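Local atomic coordinates of poly-beta-1,6-N-acetyl-D-glucosamine N-deacetylase (Aggregatibacter actinomycetemcomitans, PDB entry 4U10), a protein that probably removes N-acetyl groups from the exopolysaccharide poly-beta-1,6-N-acetyl-D-glucosamine by hydrolysing carbon-nitrogen bonds that are not peptide bonds, and binds zinc. Residues 7-12 / 27-32; 205-210 / 228-233; 11-16 / 77-82; 2-7 / 243-248. All coordinates share one frame; numbering follows the deposited sequence.

Interaction 1 of 4, residues 7-12 / 27-32; sequences LAYHSV and QTISAN. With ZN (zinc ion), chain D.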
# COMPACT_ATOMS: atom_id res chain seq x y z
N LEU A 7 -2.18 -0.55 -10.06
CA LEU A 7 -1.07 0.41 -10.02
C LEU A 7 -0.68 0.78 -8.59
O LEU A 7 -1.54 1.04 -7.75
CB LEU A 7 -1.39 1.67 -10.77
CG LEU A 7 -1.95 1.60 -12.23
CD1 LEU A 7 -2.07 3.01 -12.85
CD2 LEU A 7 -1.08 0.68 -13.07
N ALA A 8 0.62 0.80 -8.31
CA ALA A 8 1.08 1.14 -6.93
C ALA A 8 1.76 2.51 -6.87
O ALA A 8 2.88 2.68 -7.38
CB ALA A 8 2.05 0.05 -6.42
N TYR A 9 1.15 3.44 -6.16
CA TYR A 9 1.64 4.79 -6.00
C TYR A 9 2.07 5.00 -4.55
O TYR A 9 1.70 4.22 -3.71
CB TYR A 9 0.54 5.83 -6.26
CG TYR A 9 0.14 5.97 -7.73
CD1 TYR A 9 0.78 6.85 -8.59
CD2 TYR A 9 -0.94 5.24 -8.23
CE1 TYR A 9 0.40 6.93 -9.94
CE2 TYR A 9 -1.36 5.36 -9.57
CZ TYR A 9 -0.71 6.16 -10.40
OH TYR A 9 -1.13 6.21 -11.74
N HIS A 10 2.87 6.03 -4.28
CA HIS A 10 3.24 6.41 -2.91
C HIS A 10 2.83 7.86 -2.71
O HIS A 10 1.60 8.17 -2.75
CB HIS A 10 4.74 6.12 -2.69
CG HIS A 10 5.02 4.66 -2.71
ND1 HIS A 10 5.11 3.94 -3.88
CD2 HIS A 10 5.11 3.76 -1.71
CE1 HIS A 10 5.28 2.67 -3.61
NE2 HIS A 10 5.30 2.53 -2.30
N SER A 11 3.78 8.75 -2.52
CA SER A 11 3.41 10.14 -2.36
C SER A 11 3.24 10.82 -3.72
O SER A 11 3.92 10.45 -4.71
CB SER A 11 4.39 10.89 -1.50
OG SER A 11 3.78 12.01 -1.03
N VAL A 12 2.37 11.83 -3.71
CA VAL A 12 2.00 12.68 -4.85
C VAL A 12 1.94 14.13 -4.33
O VAL A 12 1.27 14.44 -3.37
CB VAL A 12 0.68 12.30 -5.54
CG1 VAL A 12 0.44 13.19 -6.77
CG2 VAL A 12 0.70 10.85 -6.02
N GLN A 27 9.80 7.13 -4.96
CA GLN A 27 8.65 7.08 -5.88
C GLN A 27 7.66 8.22 -5.74
O GLN A 27 6.48 8.09 -6.13
CB GLN A 27 7.94 5.72 -5.74
CG GLN A 27 8.66 4.64 -6.54
CD GLN A 27 10.00 4.22 -5.94
OE1 GLN A 27 10.04 3.68 -4.84
NE2 GLN A 27 11.10 4.42 -6.71
N THR A 28 8.08 9.34 -5.15
CA THR A 28 7.22 10.49 -5.11
C THR A 28 7.05 11.06 -6.53
O THR A 28 8.03 11.23 -7.24
CB THR A 28 7.73 11.58 -4.15
OG1 THR A 28 7.85 11.06 -2.81
CG2 THR A 28 6.83 12.82 -4.13
N ILE A 29 5.81 11.31 -6.96
CA ILE A 29 5.56 11.90 -8.28
C ILE A 29 4.73 13.18 -8.15
O ILE A 29 4.31 13.52 -7.06
CB ILE A 29 4.87 10.92 -9.21
CG1 ILE A 29 3.44 10.63 -8.74
CG2 ILE A 29 5.65 9.64 -9.31
CD1 ILE A 29 2.66 9.88 -9.80
N SER A 30 4.53 13.89 -9.28
CA SER A 30 3.80 15.14 -9.31
C SER A 30 2.35 14.80 -9.55
O SER A 30 2.00 13.75 -10.14
CB SER A 30 4.29 16.09 -10.45
OG SER A 30 4.06 15.48 -11.71
N ALA A 31 1.51 15.67 -9.05
CA ALA A 31 0.09 15.58 -9.26
C ALA A 31 -0.19 15.64 -10.78
O ALA A 31 -1.07 14.95 -11.27
CB ALA A 31 -0.59 16.68 -8.51
N ASN A 32 0.59 16.41 -11.55
CA ASN A 32 0.36 16.43 -13.02
C ASN A 32 0.56 15.08 -13.65
O ASN A 32 -0.23 14.64 -14.54
CB ASN A 32 1.27 17.46 -13.71
CG ASN A 32 0.91 17.65 -15.17
OD1 ASN A 32 -0.05 18.36 -15.49
ND2 ASN A 32 1.65 16.99 -16.08
ZN ZN D . 4.95 0.66 -1.28
O HOH W 1 3.75 7.92 -6.10
O HOH W 2 6.64 8.66 -2.13
O HOH W 3 5.88 0.53 0.49

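Interaction 2 of 4, residues 205-210 / 228-233; sequences IMVWPY and HHFALG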
# COMPACT_ATOMS: atom_id res chain seq x y z
N ILE A 205 -6.82 -6.65 3.07
CA ILE A 205 -5.69 -6.69 2.20
C ILE A 205 -4.47 -6.38 3.06
O ILE A 205 -4.51 -5.47 3.84
CB ILE A 205 -5.78 -5.61 1.08
CG1 ILE A 205 -7.02 -5.75 0.21
CG2 ILE A 205 -4.56 -5.53 0.17
CD1 ILE A 205 -7.36 -4.44 -0.52
N MSE A 206 -3.41 -7.12 2.84
CA MSE A 206 -2.05 -6.73 3.31
C MSE A 206 -1.28 -6.22 2.15
O MSE A 206 -1.10 -6.92 1.12
CB MSE A 206 -1.41 -7.86 4.07
CG MSE A 206 0.12 -7.72 4.25
SE MSE A 206 0.42 -6.19 5.45
CE MSE A 206 0.05 -7.06 7.10
N VAL A 207 -0.74 -5.00 2.28
CA VAL A 207 0.19 -4.53 1.29
C VAL A 207 1.60 -4.59 1.83
O VAL A 207 1.91 -3.96 2.85
CB VAL A 207 -0.16 -3.09 0.83
CG1 VAL A 207 0.79 -2.67 -0.29
CG2 VAL A 207 -1.63 -2.97 0.38
N TRP A 208 2.50 -5.25 1.10
CA TRP A 208 3.84 -5.53 1.66
C TRP A 208 4.69 -4.30 1.52
O TRP A 208 4.74 -3.71 0.40
CB TRP A 208 4.50 -6.67 0.89
CG TRP A 208 3.70 -7.94 0.91
CD1 TRP A 208 3.22 -8.61 -0.17
CD2 TRP A 208 3.33 -8.71 2.06
NE1 TRP A 208 2.55 -9.72 0.25
CE2 TRP A 208 2.59 -9.80 1.61
CE3 TRP A 208 3.51 -8.55 3.45
CZ2 TRP A 208 2.04 -10.73 2.47
CZ3 TRP A 208 2.98 -9.46 4.27
CH2 TRP A 208 2.26 -10.55 3.79
N PRO A 209 5.36 -3.86 2.61
CA PRO A 209 6.40 -2.83 2.46
C PRO A 209 7.43 -3.23 1.42
O PRO A 209 7.94 -4.37 1.45
CB PRO A 209 7.07 -2.85 3.87
CG PRO A 209 5.88 -3.06 4.76
CD PRO A 209 5.23 -4.23 4.03
N TYR A 210 7.73 -2.30 0.51
CA TYR A 210 8.76 -2.46 -0.52
C TYR A 210 8.44 -3.61 -1.44
O TYR A 210 9.30 -4.08 -2.13
CB TYR A 210 10.13 -2.71 0.17
CG TYR A 210 10.42 -1.87 1.46
CD1 TYR A 210 10.56 -0.52 1.42
CD2 TYR A 210 10.57 -2.48 2.70
CE1 TYR A 210 10.81 0.22 2.57
CE2 TYR A 210 10.85 -1.77 3.85
CZ TYR A 210 10.98 -0.41 3.78
OH TYR A 210 11.27 0.31 4.94
N HIS A 228 -5.83 -11.79 0.77
CA HIS A 228 -5.37 -10.97 -0.36
C HIS A 228 -4.17 -10.11 0.03
O HIS A 228 -4.21 -9.35 0.99
CB HIS A 228 -6.51 -10.12 -0.90
CG HIS A 228 -7.64 -10.94 -1.42
ND1 HIS A 228 -7.61 -11.55 -2.66
CD2 HIS A 228 -8.81 -11.28 -0.86
CE1 HIS A 228 -8.72 -12.26 -2.81
NE2 HIS A 228 -9.47 -12.09 -1.73
N HIS A 229 -3.11 -10.23 -0.73
CA HIS A 229 -1.91 -9.46 -0.48
C HIS A 229 -1.40 -8.79 -1.74
O HIS A 229 -1.35 -9.39 -2.83
CB HIS A 229 -0.88 -10.32 0.29
CG HIS A 229 -0.43 -11.55 -0.43
ND1 HIS A 229 0.69 -11.58 -1.22
CD2 HIS A 229 -0.93 -12.80 -0.44
CE1 HIS A 229 0.87 -12.79 -1.70
NE2 HIS A 229 -0.12 -13.55 -1.27
N PHE A 230 -0.96 -7.55 -1.61
CA PHE A 230 -0.46 -6.76 -2.73
C PHE A 230 1.08 -6.75 -2.73
O PHE A 230 1.70 -6.16 -1.83
CB PHE A 230 -0.94 -5.31 -2.62
CG PHE A 230 -2.41 -5.05 -3.02
CD1 PHE A 230 -3.35 -6.05 -3.17
CD2 PHE A 230 -2.84 -3.72 -3.17
CE1 PHE A 230 -4.70 -5.71 -3.49
CE2 PHE A 230 -4.12 -3.41 -3.52
CZ PHE A 230 -5.03 -4.40 -3.68
N ALA A 231 1.68 -7.31 -3.78
CA ALA A 231 3.14 -7.23 -4.02
C ALA A 231 3.47 -6.17 -5.10
O ALA A 231 2.71 -5.23 -5.30
CB ALA A 231 3.66 -8.64 -4.38
N LEU A 232 4.63 -6.23 -5.76
CA LEU A 232 4.87 -5.34 -6.87
C LEU A 232 4.86 -6.19 -8.15
O LEU A 232 3.98 -7.07 -8.31
CB LEU A 232 6.15 -4.53 -6.66
CG LEU A 232 6.05 -3.48 -5.55
CD1 LEU A 232 7.38 -2.75 -5.33
CD2 LEU A 232 4.99 -2.49 -5.98
N GLY A 233 5.83 -5.95 -9.03
CA GLY A 233 5.83 -6.45 -10.41
C GLY A 233 6.29 -7.89 -10.62
O GLY A 233 6.52 -8.30 -11.75
O HOH W 4 3.80 -4.40 -2.01

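Interaction 3 of 4, residues 11-16 / 77-82; sequences SVVDDT and YATMYN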
# COMPACT_ATOMS: atom_id res chain seq x y z
N SER A 11 3.78 8.75 -2.52
CA SER A 11 3.41 10.14 -2.36
C SER A 11 3.24 10.82 -3.72
O SER A 11 3.92 10.45 -4.71
CB SER A 11 4.39 10.89 -1.50
OG SER A 11 3.78 12.01 -1.03
N VAL A 12 2.37 11.83 -3.71
CA VAL A 12 2.00 12.68 -4.85
C VAL A 12 1.94 14.13 -4.33
O VAL A 12 1.27 14.44 -3.37
CB VAL A 12 0.68 12.30 -5.54
CG1 VAL A 12 0.44 13.19 -6.77
CG2 VAL A 12 0.70 10.85 -6.02
N VAL A 13 2.73 15.01 -4.95
CA VAL A 13 2.88 16.37 -4.51
C VAL A 13 2.53 17.30 -5.70
O VAL A 13 2.66 16.91 -6.88
CB VAL A 13 4.32 16.65 -3.99
CG1 VAL A 13 4.58 15.87 -2.74
CG2 VAL A 13 5.38 16.34 -5.02
N ASP A 14 2.10 18.53 -5.40
CA ASP A 14 1.83 19.51 -6.45
C ASP A 14 3.11 19.92 -7.18
O ASP A 14 3.11 20.10 -8.39
CB ASP A 14 1.12 20.73 -5.89
CG ASP A 14 -0.37 20.45 -5.67
OD1 ASP A 14 -0.98 19.59 -6.37
OD2 ASP A 14 -0.92 21.09 -4.76
N ASP A 15 4.19 20.04 -6.45
CA ASP A 15 5.57 20.31 -7.02
C ASP A 15 5.85 19.57 -8.34
O ASP A 15 5.80 18.31 -8.42
CB ASP A 15 6.56 19.91 -5.91
CG ASP A 15 8.00 20.22 -6.24
OD1 ASP A 15 8.26 21.06 -7.10
OD2 ASP A 15 8.90 19.57 -5.63
N THR A 16 6.12 20.32 -9.40
CA THR A 16 6.55 19.77 -10.70
C THR A 16 8.08 19.70 -10.86
O THR A 16 8.61 19.27 -11.88
CB THR A 16 5.91 20.60 -11.81
OG1 THR A 16 6.16 22.02 -11.59
CG2 THR A 16 4.33 20.29 -11.80
N TYR A 77 1.08 8.76 3.80
CA TYR A 77 1.47 10.22 3.65
C TYR A 77 0.28 11.15 3.65
O TYR A 77 -0.71 10.83 3.01
CB TYR A 77 2.32 10.49 2.41
CG TYR A 77 3.60 9.70 2.32
CD1 TYR A 77 4.64 9.85 3.25
CD2 TYR A 77 3.77 8.77 1.31
CE1 TYR A 77 5.82 9.10 3.12
CE2 TYR A 77 4.90 8.07 1.20
CZ TYR A 77 5.93 8.22 2.10
OH TYR A 77 7.07 7.44 1.88
N ALA A 78 0.41 12.30 4.34
CA ALA A 78 -0.60 13.33 4.37
C ALA A 78 -1.05 13.74 2.94
O ALA A 78 -2.19 14.13 2.71
CB ALA A 78 -0.14 14.54 5.19
N THR A 79 -0.21 13.54 1.96
CA THR A 79 -0.57 13.82 0.57
C THR A 79 -1.75 13.02 0.06
O THR A 79 -2.37 13.44 -0.89
CB THR A 79 0.60 13.60 -0.42
OG1 THR A 79 1.13 12.25 -0.33
CG2 THR A 79 1.65 14.69 -0.15
N MSE A 80 -1.99 11.85 0.64
CA MSE A 80 -3.20 11.07 0.35
C MSE A 80 -4.42 11.91 0.54
O MSE A 80 -5.33 11.97 -0.32
CB MSE A 80 -3.24 9.76 1.14
CG MSE A 80 -4.50 8.96 0.81
SE MSE A 80 -4.33 8.14 -0.95
CE MSE A 80 -6.25 7.91 -1.29
N TYR A 81 -4.50 12.58 1.67
CA TYR A 81 -5.66 13.41 1.91
C TYR A 81 -5.62 14.75 1.21
O TYR A 81 -6.67 15.22 0.75
CB TYR A 81 -5.80 13.64 3.40
CG TYR A 81 -7.04 14.41 3.84
CD1 TYR A 81 -8.26 13.76 4.00
CD2 TYR A 81 -6.96 15.75 4.18
CE1 TYR A 81 -9.39 14.46 4.43
CE2 TYR A 81 -8.09 16.45 4.62
CZ TYR A 81 -9.29 15.80 4.73
OH TYR A 81 -10.40 16.47 5.19
N ASN A 82 -4.44 15.38 1.18
CA ASN A 82 -4.27 16.75 0.70
C ASN A 82 -4.15 16.96 -0.81
O ASN A 82 -4.42 18.05 -1.30
CB ASN A 82 -3.01 17.42 1.30
CG ASN A 82 -3.09 17.57 2.78
OD1 ASN A 82 -4.18 17.72 3.34
ND2 ASN A 82 -1.94 17.45 3.47
O HOH W 5 -3.44 19.96 -4.05

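Interaction 4 of 4, residues 2-7 / 243-248; sequences DRYGVL and RYVGRL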
# COMPACT_ATOMS: atom_id res chain seq x y z
N ASP A 2 -12.31 -11.53 -16.49
CA ASP A 2 -11.90 -12.06 -15.19
C ASP A 2 -10.52 -11.50 -14.70
O ASP A 2 -9.98 -11.96 -13.71
CB ASP A 2 -11.88 -13.59 -15.25
CG ASP A 2 -10.95 -14.12 -16.33
OD1 ASP A 2 -10.64 -13.33 -17.24
OD2 ASP A 2 -10.53 -15.31 -16.28
N ARG A 3 -9.95 -10.53 -15.40
CA ARG A 3 -8.59 -10.07 -15.14
C ARG A 3 -8.68 -8.64 -14.64
O ARG A 3 -9.60 -7.90 -15.01
CB ARG A 3 -7.75 -10.05 -16.41
CG ARG A 3 -8.02 -11.14 -17.40
CD ARG A 3 -7.48 -12.48 -16.96
NE ARG A 3 -6.87 -13.20 -18.07
CZ ARG A 3 -5.77 -12.79 -18.69
NH1 ARG A 3 -5.16 -11.67 -18.31
NH2 ARG A 3 -5.26 -13.49 -19.69
N TYR A 4 -7.69 -8.24 -13.85
CA TYR A 4 -7.49 -6.83 -13.50
C TYR A 4 -5.99 -6.54 -13.25
O TYR A 4 -5.21 -7.46 -12.86
CB TYR A 4 -8.37 -6.44 -12.31
CG TYR A 4 -7.98 -7.09 -11.00
CD1 TYR A 4 -8.46 -8.37 -10.65
CD2 TYR A 4 -7.07 -6.47 -10.16
CE1 TYR A 4 -8.09 -8.97 -9.47
CE2 TYR A 4 -6.72 -7.04 -8.95
CZ TYR A 4 -7.21 -8.30 -8.62
OH TYR A 4 -6.87 -8.86 -7.46
N GLY A 5 -5.62 -5.28 -13.52
CA GLY A 5 -4.31 -4.76 -13.25
C GLY A 5 -4.35 -3.86 -12.02
O GLY A 5 -5.38 -3.35 -11.66
N VAL A 6 -3.20 -3.63 -11.40
CA VAL A 6 -3.11 -2.81 -10.22
C VAL A 6 -1.95 -1.83 -10.34
O VAL A 6 -0.86 -2.25 -10.66
CB VAL A 6 -2.97 -3.64 -8.92
CG1 VAL A 6 -3.02 -2.69 -7.72
CG2 VAL A 6 -4.09 -4.68 -8.78
N LEU A 7 -2.18 -0.55 -10.06
CA LEU A 7 -1.07 0.41 -10.02
C LEU A 7 -0.68 0.78 -8.59
O LEU A 7 -1.54 1.04 -7.75
CB LEU A 7 -1.39 1.67 -10.77
CG LEU A 7 -1.95 1.60 -12.23
CD1 LEU A 7 -2.07 3.01 -12.85
CD2 LEU A 7 -1.08 0.68 -13.07
N ARG A 243 -5.33 -14.61 -4.57
CA ARG A 243 -4.84 -14.13 -3.29
C ARG A 243 -3.63 -13.21 -3.48
O ARG A 243 -3.55 -12.13 -2.88
CB ARG A 243 -4.44 -15.33 -2.43
CG ARG A 243 -5.59 -16.25 -2.06
CD ARG A 243 -5.05 -17.66 -1.69
NE ARG A 243 -5.91 -18.44 -0.78
CZ ARG A 243 -7.15 -18.88 -1.06
NH1 ARG A 243 -7.75 -18.64 -2.24
NH2 ARG A 243 -7.79 -19.57 -0.12
N TYR A 244 -2.71 -13.65 -4.33
CA TYR A 244 -1.44 -12.93 -4.64
C TYR A 244 -1.69 -11.91 -5.74
O TYR A 244 -1.95 -12.29 -6.88
CB TYR A 244 -0.39 -13.96 -5.11
CG TYR A 244 0.97 -13.50 -5.60
CD1 TYR A 244 1.45 -12.18 -5.43
CD2 TYR A 244 1.81 -14.41 -6.20
CE1 TYR A 244 2.70 -11.82 -5.90
CE2 TYR A 244 3.07 -14.06 -6.65
CZ TYR A 244 3.52 -12.78 -6.50
OH TYR A 244 4.79 -12.51 -6.96
N VAL A 245 -1.63 -10.63 -5.41
CA VAL A 245 -1.99 -9.59 -6.37
C VAL A 245 -0.73 -8.83 -6.73
O VAL A 245 -0.04 -8.37 -5.86
CB VAL A 245 -2.95 -8.62 -5.72
CG1 VAL A 245 -3.21 -7.45 -6.68
CG2 VAL A 245 -4.23 -9.34 -5.34
N GLY A 246 -0.36 -8.78 -8.00
CA GLY A 246 0.77 -7.96 -8.45
C GLY A 246 0.40 -6.56 -8.85
O GLY A 246 -0.75 -6.25 -9.21
N ARG A 247 1.39 -5.68 -8.79
CA ARG A 247 1.18 -4.29 -9.04
C ARG A 247 2.33 -3.72 -9.85
O ARG A 247 3.49 -4.19 -9.77
CB ARG A 247 1.04 -3.54 -7.69
CG ARG A 247 -0.04 -4.04 -6.71
CD ARG A 247 -0.22 -3.02 -5.58
NE ARG A 247 1.01 -2.93 -4.76
CZ ARG A 247 1.26 -2.00 -3.84
NH1 ARG A 247 0.39 -1.03 -3.60
NH2 ARG A 247 2.41 -1.99 -3.17
N LEU A 248 2.03 -2.67 -10.61
CA LEU A 248 3.08 -1.89 -11.22
C LEU A 248 3.56 -0.79 -10.28
O LEU A 248 2.78 0.07 -9.89
CB LEU A 248 2.56 -1.28 -12.54
CG LEU A 248 3.56 -0.40 -13.27
CD1 LEU A 248 4.79 -1.21 -13.66
CD2 LEU A 248 2.83 0.18 -14.44
O HOH W 6 -1.28 -5.77 -11.99

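Interaction 1 of 4, residues 7-12 / 27-32
Torsions bring I29 to Y9: CG1 of I29 stands between the backbone N and the carbonyl carbon (chi1 68°), and an extended chi2 (169°) then carries CD1 out to the tyrosine. That methyl arrives at the edge of the ring, near its plane, 3.7 Å from Y9 CE1, while the phenol oxygen is bonded to H37. The backbones are joined by a single direct bond, from I29 N to S11 O, 3.1 Å long and fairly straight at 161°. S11 O is also approached by CA-H of T28 and accepts a hydrogen bond from a water, which accepts from H10 N and donates to Q27 O as well. A second water accepts from S11 N and donates to T28 OG1, itself also hydrogen-bonded to F25 O, filling in where the backbones do not pair. Beyond this, V12 and I29 form a parallel bridge with their side chains side by side, V12 CG2 lying 3.9 Å from I29 CG1. The other methyl of V12 rests against the start of helix 31-42, its CG1 3.5 Å from A31 CA, just after S30, which occupies the N-cap and bonds L33 N. Q27 CB lies 3.8 Å from H10 ND1; on the same ring NE2 binds the zinc ion at 2.2 Å, with D74 and a water. A metal ligand carried where strand 3-13 is interrupted, beside a neighbouring strand, fits the active-site rim of the distorted beta/alpha barrel of the polysaccharide deacetylase (NodB) family, the domain this chain represents.

Interaction 2 of 4, residues 205-210 / 228-233
The phenyl ring of F230 forms the chief bump between these two strands, and I205 and V207 shape the hollow that takes it. I205 CG2 lies over one face of the ring, 3.7 Å from its centroid and only 16° off the normal, a CH-pi contact; CD1 of I205 reaches the far tip of the ring at CZ. V207 adds a shoulder obliquely, with CG2 3.8 Å from F230 CD2. Across the sheet a second fit is built from W208 and H229. The indole turns its edge to the histidine, with W208 NE1 3.0 Å from H229 ND1, and the two rings meet rim to rim. CG of the selenomethionine M206 lies over one face of the indole, toward its rim, 3.3 Å above the plane. Between these two layers three backbone hydrogen bonds join the strands: M206 N bonds H228 O, F230 N bonds M206 O, and W208 N bonds F230 O almost straight at 177°. Where the strands part, a water bridges the carbonyl oxygens of W208 and F230. In this beta-alpha-beta unit the connecting helix 215-222 packs on M206, W208 and H229, whereas W51 of helix 51-58 and V96 of strand 95-99 close over I205 and F230.

Interaction 3 of 4, residues 11-16 / 77-82
S11 meets T79 and Y77 at once, and from there the contact weakens along the chain. Its OG, anti to the backbone N (chi1 -160°), reaches T79 OG1 at 2.8 Å in a hydrogen bond in which either hydroxyl could be the donor. The CB of S11 meanwhile comes obliquely to the tyrosine ring, 3.6 Å from Y77 CD2. Y77 also neighbours the zinc ligands H10 and D75, so the tyrosine that S11 packs on lies beside the metal site. V12 takes part through its backbone: T79 CB packs 3.1 Å from V12 O, with the threonine methyl beside it. V13 follows with a looser apolar touch, its CG1 4.1 Å from T79 CG2, the two side chains crossing obliquely. By D14 the segments are bridged by water alone, which donates to D14 OD2 and, weakly, to N82 O. The receiving partner is the N-terminal part of helix 79-91, with M80 N bonded to Y77 O (2.9 Å). T79 thus presents its hydroxyl to S11 and its methyl to V12 and V13. Chemically, the direct contacts are uncharged, the carboxylate of D14 joining only through its water: one hydroxyl pair gives the buried S11 oxygen a partner, and close packing around T79 supplies the rest, so the union depends on fit and direction rather than on a salt bridge.

Interaction 4 of 4, residues 2-7 / 243-248
V6 and V245 cross at about a right angle, V6 CG2 set 3.6 Å from V245 CG1. Y4 meets the same valine in the same manner, its hydroxyl oxygen 3.4 Å from V245 CG2, so two side chains of the first strand converge on one branched residue of the other segment. Next along, V6 turns its second methyl to an arginine. CG1, anti to the backbone N (chi1 -174°), packs against the aliphatic part of that side chain, 3.4 Å from R247 CG and 3.5 Å from R247 CD. Only at the end do the side chains fall into step: L7 and L248 lie side by side and point the same way, with L7 CD2 4.2 Å from L248 CB. This pair forms a parallel beta bridge, supported by L248 N donating to V6 O at 2.9 Å, and V6 O also receives a CA-H contact from R247. Strand 3-13 thereby finds a parallel neighbour from the far end of the chain, consistent with the closing of the distorted beta/alpha barrel of this family. Before the bridge the backbones stand further apart, and a water fills the gap, accepting from V6 N and donating to G246 O. Past V6 the guanidinium of R247 leads toward the metal site: NE bonds A231 O, while NH1 forms a salt bridge with the zinc ligand D74 and a bond with S72 OG.

In the fold
From the N terminus, strand 3-13 opens three of the contacts. Interaction 4 starts first and closes last, at 243-248, so its loop encompasses the other three. Interaction 1 shares L7 with it and closes early, at 27-32; interaction 3 starts from the same stretch, shares S11 and V12, and closes at 77-82. Interaction 2 follows in series, its own short loop holding helix 215-222. The contacts also touch directly: V13 bonds the backbone of I29 and A31, A8 N probably bonds L248 O, and H229 and A231 pair with V245. Together they tie the first strand to its neighbours, to helices 31-42 and 79-91, and to the small three-stranded sheet.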